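Local coordinates for enoyl-[acyl-carrier-protein] reductase [FMN] (Thermotoga maritima, PDB 5GVJ), which probably reduces enoyl-[acyl-carrier-protein] with NADH as a flavin (FMN) enzyme, and belongs to a family also assigned nitronate monooxygenase activity, at residues M22-T27 / S45-P50; S58-R61 / P67-V70. The protein carries 1 engineered substitution. All blocks are in the same frame, centred on the assembly; numbering follows the deposited sequence.

Contact 1: residues M22-T27 / S45-P50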
loop_
_atom_site.group_PDB
_atom_site.type_symbol
_atom_site.label_atom_id
_atom_site.label_comp_id
_atom_site.label_asym_id
_atom_site.label_seq_id
_atom_site.Cartn_x
_atom_site.Cartn_y
_atom_site.Cartn_z
ATOM N N MET A 22 -13.954 -15.169 -2.186
ATOM C CA MET A 22 -13.876 -15.220 -3.635
ATOM C C MET A 22 -14.740 -16.366 -4.169
ATOM O O MET A 22 -15.056 -17.324 -3.458
ATOM C CB MET A 22 -12.415 -15.394 -4.053
ATOM C CG MET A 22 -12.118 -15.261 -5.529
ATOM S SD MET A 22 -10.329 -15.324 -5.786
ATOM C CE MET A 22 -9.888 -16.937 -5.126
ATOM N N ALA A 23 -15.140 -16.254 -5.437
ATOM C CA ALA A 23 -15.840 -17.359 -6.076
ATOM C C ALA A 23 -14.949 -18.596 -6.096
ATOM O O ALA A 23 -13.731 -18.502 -6.276
ATOM C CB ALA A 23 -16.260 -16.986 -7.496
ATOM N N TRP A 24 -15.568 -19.757 -5.868
ATOM C CA TRP A 24 -14.903 -21.061 -5.870
ATOM C C TRP A 24 -14.052 -21.276 -4.625
ATOM O O TRP A 24 -14.136 -22.343 -4.015
ATOM C CB TRP A 24 -14.068 -21.258 -7.140
ATOM C CG TRP A 24 -14.896 -21.181 -8.374
ATOM C CD1 TRP A 24 -14.892 -20.185 -9.305
ATOM C CD2 TRP A 24 -15.890 -22.123 -8.796
ATOM N NE1 TRP A 24 -15.808 -20.460 -10.292
ATOM C CE2 TRP A 24 -16.433 -21.644 -10.003
ATOM C CE3 TRP A 24 -16.357 -23.338 -8.280
ATOM C CZ2 TRP A 24 -17.429 -22.333 -10.701
ATOM C CZ3 TRP A 24 -17.346 -24.020 -8.974
ATOM C CH2 TRP A 24 -17.869 -23.515 -10.173
ATOM N N ALA A 25 -13.253 -20.282 -4.214
ATOM C CA ALA A 25 -12.423 -20.454 -3.020
ATOM C C ALA A 25 -13.190 -20.176 -1.735
ATOM O O ALA A 25 -12.842 -20.723 -0.680
ATOM C CB ALA A 25 -11.195 -19.534 -3.085
ATOM N N GLY A 26 -14.203 -19.306 -1.793
ATOM C CA GLY A 26 -15.033 -19.019 -0.637
ATOM C C GLY A 26 -16.087 -20.084 -0.395
ATOM O O GLY A 26 -17.286 -19.813 -0.504
ATOM N N THR A 27 -15.647 -21.297 -0.064
ATOM C CA THR A 27 -16.538 -22.423 0.169
ATOM C C THR A 27 -17.115 -22.381 1.578
ATOM O O THR A 27 -16.518 -21.799 2.485
ATOM C CB THR A 27 -15.786 -23.747 -0.013
ATOM O OG1 THR A 27 -14.722 -23.822 0.945
ATOM C CG2 THR A 27 -15.220 -23.882 -1.421
ATOM N N SER A 45 -20.356 -16.267 -3.506
ATOM C CA SER A 45 -21.446 -16.716 -4.361
ATOM C C SER A 45 -21.231 -16.350 -5.823
ATOM O O SER A 45 -22.141 -16.543 -6.635
ATOM C CB SER A 45 -22.786 -16.147 -3.867
ATOM O OG SER A 45 -22.944 -14.775 -4.197
ATOM N N GLY A 46 -20.049 -15.834 -6.172
ATOM C CA GLY A 46 -19.851 -15.250 -7.489
ATOM C C GLY A 46 -20.223 -16.173 -8.632
ATOM O O GLY A 46 -20.722 -15.712 -9.666
ATOM N N ALA A 47 -19.998 -17.479 -8.461
ATOM C CA ALA A 47 -20.299 -18.482 -9.477
ATOM C C ALA A 47 -21.517 -19.325 -9.118
ATOM O O ALA A 47 -21.694 -20.417 -9.664
ATOM C CB ALA A 47 -19.090 -19.391 -9.699
ATOM N N MET A 48 -22.359 -18.848 -8.210
ATOM C CA MET A 48 -23.451 -19.653 -7.692
ATOM C C MET A 48 -24.784 -19.240 -8.301
ATOM O O MET A 48 -25.001 -18.076 -8.650
ATOM C CB MET A 48 -23.528 -19.549 -6.166
ATOM C CG MET A 48 -22.446 -20.313 -5.412
ATOM S SD MET A 48 -22.766 -20.202 -3.640
ATOM C CE MET A 48 -21.346 -21.031 -2.934
ATOM N N LYS A 49 -25.670 -20.228 -8.446
ATOM C CA LYS A 49 -27.091 -20.020 -8.661
ATOM C C LYS A 49 -27.801 -20.047 -7.317
ATOM O O LYS A 49 -27.263 -20.581 -6.340
ATOM C CB LYS A 49 -27.648 -21.097 -9.593
ATOM C CG LYS A 49 -27.137 -20.987 -11.027
ATOM C CD LYS A 49 -27.626 -22.132 -11.904
ATOM C CE LYS A 49 -26.482 -22.748 -12.701
ATOM N NZ LYS A 49 -25.330 -21.810 -12.857
ATOM N N PRO A 50 -29.000 -19.453 -7.219
ATOM C CA PRO A 50 -29.681 -19.400 -5.915
ATOM C C PRO A 50 -29.718 -20.731 -5.183
ATOM O O PRO A 50 -29.471 -20.759 -3.971
ATOM C CB PRO A 50 -31.087 -18.908 -6.287
ATOM C CG PRO A 50 -30.863 -18.056 -7.472
ATOM C CD PRO A 50 -29.759 -18.730 -8.254
HETATM O O HOH W 1 -18.990 -19.162 -6.103
#
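At the C-terminal end of the parallel barrel strands, two beta-alpha loops meet: A23 and W24, after strand 17-18, touch G46 and A47, after strand 41-44. The backbones come closest at A23 and G46, with CA atoms 4.7 Å apart. The methyl of A23 points at the other loop. Its CB lies 3.9 Å from A47 N and 4.0 Å from G46 CA, so it rests on the peptide link between these two residues. The methyls of A23 and A47 also meet, CB to CB at 4.3 Å. A47 CB then reaches the indole of W24. It approaches the ring obliquely, with W24 CE2 at 3.5 Å and NE1 and CZ2 about as near. The W24 torsion sets CG opposite the carbonyl carbon (chi1 -60°), and the NE1-CE2-CZ2 rim, which spans both rings of the indole, is carried over to A47.

The fold is the TIM barrel of the nitronate monooxygenase family. Its loops on this side of the strands form the cofactor site. A23 is an FMN-binding residue, although this chain of the model holds no FMN. Each loop is folded on itself. G26 N bonds M22 O at 2.7 Å, and G26 is the centre of an inverse gamma turn. S45 to M48 form a type I turn, closed by M48 N to S45 O.

No direct hydrogen bond joins the loops. A water bridges them instead, accepting from A47 N at 3.1 Å and more weakly from W24 N. Helix 260-265 also packs on W24, through L261, R262 and V265. The M22 side chain touches the engineered A276. T27 caps the next helix, its OG1 bonded to L30 N.

Contact 2: residues S58-R61 / P67-V70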
loop_
_atom_site.group_PDB
_atom_site.type_symbol
_atom_site.label_atom_id
_atom_site.label_comp_id
_atom_site.label_asym_id
_atom_site.label_seq_id
_atom_site.Cartn_x
_atom_site.Cartn_y
_atom_site.Cartn_z
ATOM N N SER A 58 -26.774 -23.686 4.168
ATOM C CA SER A 58 -27.181 -24.786 5.034
ATOM C C SER A 58 -25.979 -25.569 5.548
ATOM O O SER A 58 -25.905 -25.895 6.741
ATOM C CB SER A 58 -28.139 -25.716 4.290
ATOM O OG SER A 58 -28.613 -26.713 5.176
ATOM N N GLU A 59 -25.020 -25.871 4.678
ATOM C CA GLU A 59 -23.909 -26.681 5.169
ATOM C C GLU A 59 -22.986 -25.890 6.077
ATOM O O GLU A 59 -22.391 -26.469 6.990
ATOM C CB GLU A 59 -23.133 -27.321 4.021
ATOM C CG GLU A 59 -22.773 -26.457 2.860
ATOM C CD GLU A 59 -22.347 -27.305 1.669
ATOM O OE1 GLU A 59 -23.190 -28.082 1.162
ATOM O OE2 GLU A 59 -21.168 -27.225 1.269
ATOM N N LEU A 60 -22.862 -24.568 5.878
ATOM C CA LEU A 60 -22.104 -23.780 6.847
ATOM C C LEU A 60 -22.753 -23.838 8.223
ATOM O O LEU A 60 -22.066 -24.026 9.236
ATOM C CB LEU A 60 -21.957 -22.322 6.377
ATOM C CG LEU A 60 -21.168 -21.403 7.320
ATOM C CD1 LEU A 60 -20.406 -20.343 6.538
ATOM C CD2 LEU A 60 -22.072 -20.721 8.342
ATOM N N ARG A 61 -24.083 -23.671 8.283
ATOM C CA ARG A 61 -24.776 -23.671 9.570
ATOM C C ARG A 61 -24.799 -25.044 10.239
ATOM O O ARG A 61 -25.006 -25.123 11.457
ATOM C CB ARG A 61 -26.204 -23.151 9.387
ATOM C CG ARG A 61 -26.273 -21.624 9.286
ATOM C CD ARG A 61 -27.687 -21.141 9.014
ATOM N NE ARG A 61 -27.788 -19.703 9.198
ATOM C CZ ARG A 61 -28.612 -18.920 8.507
ATOM N NH1 ARG A 61 -29.392 -19.439 7.569
ATOM N NH2 ARG A 61 -28.633 -17.613 8.739
ATOM N N PRO A 67 -21.595 -15.894 13.394
ATOM C CA PRO A 67 -21.900 -15.078 12.213
ATOM C C PRO A 67 -21.023 -15.432 11.023
ATOM O O PRO A 67 -19.906 -15.942 11.150
ATOM C CB PRO A 67 -21.637 -13.642 12.686
ATOM C CG PRO A 67 -21.860 -13.683 14.157
ATOM C CD PRO A 67 -21.393 -15.067 14.597
ATOM N N PHE A 68 -21.547 -15.121 9.845
ATOM C CA PHE A 68 -20.871 -15.388 8.590
ATOM C C PHE A 68 -21.428 -14.419 7.563
ATOM O O PHE A 68 -22.490 -13.825 7.764
ATOM C CB PHE A 68 -21.084 -16.837 8.135
ATOM C CG PHE A 68 -22.521 -17.150 7.809
ATOM C CD1 PHE A 68 -23.414 -17.476 8.816
ATOM C CD2 PHE A 68 -22.987 -17.076 6.498
ATOM C CE1 PHE A 68 -24.738 -17.743 8.521
ATOM C CE2 PHE A 68 -24.314 -17.343 6.201
ATOM C CZ PHE A 68 -25.185 -17.675 7.211
ATOM N N GLY A 69 -20.706 -14.267 6.459
ATOM C CA GLY A 69 -21.144 -13.421 5.373
ATOM C C GLY A 69 -21.314 -14.196 4.080
ATOM O O GLY A 69 -20.866 -15.344 3.933
ATOM N N VAL A 70 -22.005 -13.551 3.143
ATOM C CA VAL A 70 -22.093 -13.984 1.756
ATOM C C VAL A 70 -21.648 -12.816 0.887
ATOM O O VAL A 70 -22.163 -11.700 1.032
ATOM C CB VAL A 70 -23.516 -14.420 1.362
ATOM C CG1 VAL A 70 -23.590 -14.624 -0.145
ATOM C CG2 VAL A 70 -23.918 -15.705 2.099
#
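R61, whose guanidinium lies against F68, is anchored by NH1 to the backbone carbonyl E89 O. NH2 adds a weak bond to K90 O. These carbonyls follow helix 79-88 and lie outside the two segments. They help fix the group beside the F68 ring. The ring presents its CE1-CZ edge to one face of the guanidinium. R61 NE is 3.7 Å from F68 CE1, and R61 NH2 is 3.8 Å from F68 CZ. The two planes stand 84° apart, an edge-to-face arrangement with the aromatic ring supplying the edge. R61 is extended from CG to NE, which carries the guanidinium to the CE1-CZ edge of the ring.

L60 meets the same ring over a face. Its CD2 lies 3.9 Å from the F68 ring centroid, 25° off the normal, a CH-pi contact. The closest single pair is L60 CD2 and F68 CD1 at 3.5 Å. The other branch, CD1, sits by the stem of the phenyl, 3.9 Å from F68 CB. F68 takes the chi1 of 65° that sets CG between its backbone N and carbonyl carbon. With this torsion the ring stands up from the strand toward helix 50-63.

The contact belongs to the beta-alpha-beta unit of strand 41-44, helix 50-63 and strand 68-73, and packs the last turn of helix 50-63 on F68 of the second strand. L60 also touches A31 and A32 of helix 28-36. I57, V91 and P92 add further contacts to F68.

The N-H groups of R61 lie in the guanidinium plane. The aromatic edge therefore meets its face, while the in-plane donors remain available for the carbonyls of E89 and K90.

In the fold
Contact 1 is a surface contact and contact 2 a buried one. Their centres lie 13 Å apart, and both involve the chain running from strand 41-44 through helix 50-63. Contact 1 holds the loop that leads into this helix. Contact 2 holds the helix near its far end. The two touch where S45 CB packs on V70 CG1, and S45 OG also bonds N71 O of strand 68-73. Contact 1 brings together small methyls, an indole and a bridging water at the FMN side of the barrel. Contact 2 is largely apolar, built round one phenyl ring, with an arginine at its margin whose polar end is bonded to E89.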